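Local coordinates for ORF98 PTP-2 (Cydia pomonella granulosis virus, PDB 6I28), which is a viral phosphatase of the dual-specificity family, probably removing phosphate from phosphotyrosine and phosphoserine or phosphothreonine in protein substrates, at residues 67-72 with 108-113. Numbering follows the deposited sequence.
Sequences VHCEDD and VSRSAT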
ATOM      1  N   VAL A  67      -3.790 -10.114   1.534  1.00 22.67           N
ATOM      2  CA  VAL A  67      -2.982 -10.933   0.646  1.00 24.54           C
ATOM      3  C   VAL A  67      -1.833 -11.524   1.463  1.00 27.43           C
ATOM      4  O   VAL A  67      -1.035 -10.771   2.046  1.00 28.01           O
ATOM      5  CB  VAL A  67      -2.415 -10.139  -0.552  1.00 24.62           C
ATOM      6  CG1 VAL A  67      -1.504 -11.046  -1.351  1.00 27.49           C
ATOM      7  CG2 VAL A  67      -3.511  -9.602  -1.442  1.00 24.03           C
ATOM      8  N   HIS A  68      -1.744 -12.848   1.504  1.00 30.05           N
ATOM      9  CA  HIS A  68      -0.615 -13.508   2.128  1.00 32.96           C
ATOM     10  C   HIS A  68       0.622 -13.353   1.256  1.00 33.99           C
ATOM     11  O   HIS A  68       0.672 -13.888   0.137  1.00 32.46           O
ATOM     12  CB  HIS A  68      -0.921 -14.984   2.310  1.00 37.03           C
ATOM     13  CG  HIS A  68       0.156 -15.736   3.014  1.00 38.85           C
ATOM     14  ND1 HIS A  68       1.265 -16.246   2.360  1.00 41.53           N
ATOM     15  CD2 HIS A  68       0.284 -16.092   4.313  1.00 40.68           C
ATOM     16  CE1 HIS A  68       2.034 -16.871   3.231  1.00 42.27           C
ATOM     17  NE2 HIS A  68       1.454 -16.807   4.418  1.00 42.37           N
ATOM     18  N   CYS A  69       1.626 -12.641   1.755  1.00 37.46           N
ATOM     19  CA  CYS A  69       2.834 -12.418   0.971  1.00 40.06           C
ATOM     20  C   CYS A  69       3.998 -12.183   1.915  1.00 44.08           C
ATOM     21  O   CYS A  69       3.849 -11.561   2.967  1.00 43.09           O
ATOM     22  CB  CYS A  69       2.735 -11.215   0.019  1.00 37.45           C
ATOM     23  SG  CYS A  69       2.106  -9.670   0.829  1.00 39.50           S
ATOM     24  N   GLU A  70       5.159 -12.652   1.501  1.00 47.70           N
ATOM     25  CA  GLU A  70       6.416 -12.480   2.214  1.00 52.72           C
ATOM     26  C   GLU A  70       7.180 -11.294   1.638  1.00 56.37           C
ATOM     27  O   GLU A  70       6.882 -10.801   0.542  1.00 60.79           O
ATOM     28  CB  GLU A  70       7.264 -13.755   2.123  1.00 51.61           C
ATOM     29  CG  GLU A  70       6.697 -14.864   2.963  1.00 52.77           C
ATOM     30  CD  GLU A  70       7.359 -16.158   2.655  1.00 52.67           C
ATOM     31  OE1 GLU A  70       8.574 -16.129   2.376  1.00 54.13           O
ATOM     32  OE2 GLU A  70       6.679 -17.204   2.672  1.00 51.64           O
ATOM     33  N   ASP A  71       8.150 -10.823   2.412  1.00 54.14           N
ATOM     34  CA  ASP A  71       9.103  -9.809   1.965  1.00 48.79           C
ATOM     35  C   ASP A  71      10.385 -10.603   1.722  1.00 49.33           C
ATOM     36  O   ASP A  71      11.237 -10.762   2.603  1.00 46.05           O
ATOM     37  CB  ASP A  71       9.247  -8.674   2.957  1.00 46.40           C
ATOM     38  CG  ASP A  71      10.086  -7.542   2.410  1.00 43.53           C
ATOM     39  OD1 ASP A  71      10.885  -7.778   1.468  1.00 42.78           O
ATOM     40  OD2 ASP A  71       9.960  -6.427   2.928  1.00 40.58           O
ATOM     41  N   ASP A  72      10.485 -11.156   0.532  1.00 52.17           N
ATOM     42  CA  ASP A  72      11.556 -12.091   0.242  1.00 56.04           C
ATOM     43  C   ASP A  72      11.665 -12.112  -1.268  1.00 55.23           C
ATOM     44  O   ASP A  72      10.652 -12.285  -1.957  1.00 53.27           O
ATOM     45  CB  ASP A  72      11.263 -13.474   0.818  1.00 61.04           C
ATOM     46  CG  ASP A  72      12.525 -14.309   0.950  1.00 66.33           C
ATOM     47  OD1 ASP A  72      12.938 -14.656   2.092  1.00 69.05           O
ATOM     48  OD2 ASP A  72      13.114 -14.598  -0.104  1.00 67.57           O
ATOM     49  N   VAL A 108       7.353  -0.370   6.271  1.00 30.64           N
ATOM     50  CA  VAL A 108       8.421   0.290   5.510  1.00 31.00           C
ATOM     51  C   VAL A 108       8.691  -0.359   4.160  1.00 30.47           C
ATOM     52  O   VAL A 108       9.376   0.271   3.327  1.00 32.09           O
ATOM     53  CB  VAL A 108       9.730   0.373   6.324  1.00 33.97           C
ATOM     54  CG1 VAL A 108       9.550   1.241   7.625  1.00 35.33           C
ATOM     55  CG2 VAL A 108      10.294  -1.023   6.645  1.00 35.25           C
ATOM     56  N   SER A 109       8.234  -1.583   3.886  1.00 28.41           N
ATOM     57  CA  SER A 109       8.574  -2.263   2.635  1.00 26.71           C
ATOM     58  C   SER A 109       7.333  -2.812   1.910  1.00 25.00           C
ATOM     59  O   SER A 109       6.897  -2.222   0.913  1.00 23.63           O
ATOM     60  CB  SER A 109       9.590  -3.367   2.922  1.00 29.72           C
ATOM     61  OG  SER A 109       9.997  -4.002   1.715  1.00 29.40           O
ATOM     62  N   ARG A 110       6.714  -3.892   2.404  1.00 22.64           N
ATOM     63  CA  ARG A 110       5.553  -4.436   1.699  1.00 22.39           C
ATOM     64  C   ARG A 110       4.467  -3.378   1.503  1.00 23.62           C
ATOM     65  O   ARG A 110       4.067  -3.080   0.373  1.00 22.99           O
ATOM     66  CB  ARG A 110       4.956  -5.625   2.462  1.00 24.60           C
ATOM     67  CG  ARG A 110       5.414  -6.995   1.985  1.00 27.92           C
ATOM     68  CD  ARG A 110       5.017  -8.144   2.856  1.00 29.09           C
ATOM     69  NE  ARG A 110       5.604  -8.028   4.175  1.00 31.84           N
ATOM     70  CZ  ARG A 110       5.607  -8.965   5.106  1.00 34.07           C
ATOM     71  NH1 ARG A 110       5.063 -10.152   4.882  1.00 34.07           N
ATOM     72  NH2 ARG A 110       6.180  -8.705   6.270  1.00 35.72           N
ATOM     73  N   SER A 111       3.932  -2.843   2.620  1.00 21.32           N
ATOM     74  CA  SER A 111       2.832  -1.866   2.555  1.00 19.12           C
ATOM     75  C   SER A 111       3.266  -0.621   1.795  1.00 20.61           C
ATOM     76  O   SER A 111       2.512  -0.090   0.946  1.00 20.02           O
ATOM     77  CB  SER A 111       2.367  -1.508   3.972  1.00 19.75           C
ATOM     78  OG  SER A 111       3.474  -1.054   4.757  1.00 18.31           O
ATOM     79  N   ALA A 112       4.514  -0.175   2.039  1.00 20.58           N
ATOM     80  CA  ALA A 112       5.009   1.018   1.356  1.00 22.57           C
ATOM     81  C   ALA A 112       5.078   0.816  -0.157  1.00 22.44           C
ATOM     82  O   ALA A 112       4.813   1.744  -0.930  1.00 20.52           O
ATOM     83  CB  ALA A 112       6.384   1.402   1.881  1.00 23.31           C
ATOM     84  N   THR A 113       5.417  -0.398  -0.594  1.00 19.87           N
ATOM     85  CA  THR A 113       5.463  -0.714  -2.012  1.00 20.02           C
ATOM     86  C   THR A 113       4.108  -0.521  -2.678  1.00 17.40           C
ATOM     87  O   THR A 113       3.991   0.097  -3.738  1.00 18.30           O
ATOM     88  CB  THR A 113       6.002  -2.127  -2.184  1.00 20.07           C
ATOM     89  OG1 THR A 113       7.416  -2.136  -1.866  1.00 20.70           O
ATOM     90  CG2 THR A 113       5.872  -2.661  -3.641  1.00 21.43           C
TER
HETATM   91  O   HOH W   1       7.760  -5.881   4.242  1.00 34.27           O
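The arginine of the phosphate-binding loop, Arg110 of the CX5R signature that begins at Cys104, meets here the loop leaving edge strand 64-68, through Cys69 and Asp71. Arg110 opens helix 110-123. Its chain is extended through CD and then bends at chi3, placing NE where it meets a bridging water. NH1 donates to Cys69 O over 2.7 Å, a moderately bent bond with an N-H...O angle of 147°; the oxygen lies at the guanidinium edge, practically in its plane, and the donor lies in the carbonyl plane. Asp47 gives the same NH1 a salt bridge, so this nitrogen is held by two partners. Asp71 passes over one guanidinium face, its CB 3.9 Å from Arg110 NE, while Cys69 SG packs beside the aliphatic part, 3.9 Å from Arg110 CD. With CG anti to its backbone N (chi1 -172°), Asp71 carries its carboxylate on to Ser109, whose OG donates to Asp71 OD2 over 2.7 Å, on the syn side but 29° out of the carboxylate plane. Ser143 OG lies within hydrogen-bonding reach of both Asp71 OD1 and Ser109 OG. The carboxylate and the guanidinium do not touch directly: one water bridges them, donating to Asp71 OD2 at 2.6 Å. The same water accepts from Arg110 N and Arg110 NE, and thereby links Asp71 to both the first turn of the helix and the arginine side chain. A bound calcium ion lies about 3 Å from the nearest atom of the Arg110 side chain. An aspartate-bearing loop folded against the signature arginine is consistent with the general-acid loop of cysteine-dependent phosphatases, meeting the phosphate-binding P-loop at the active site of the dual-specificity phosphatase fold.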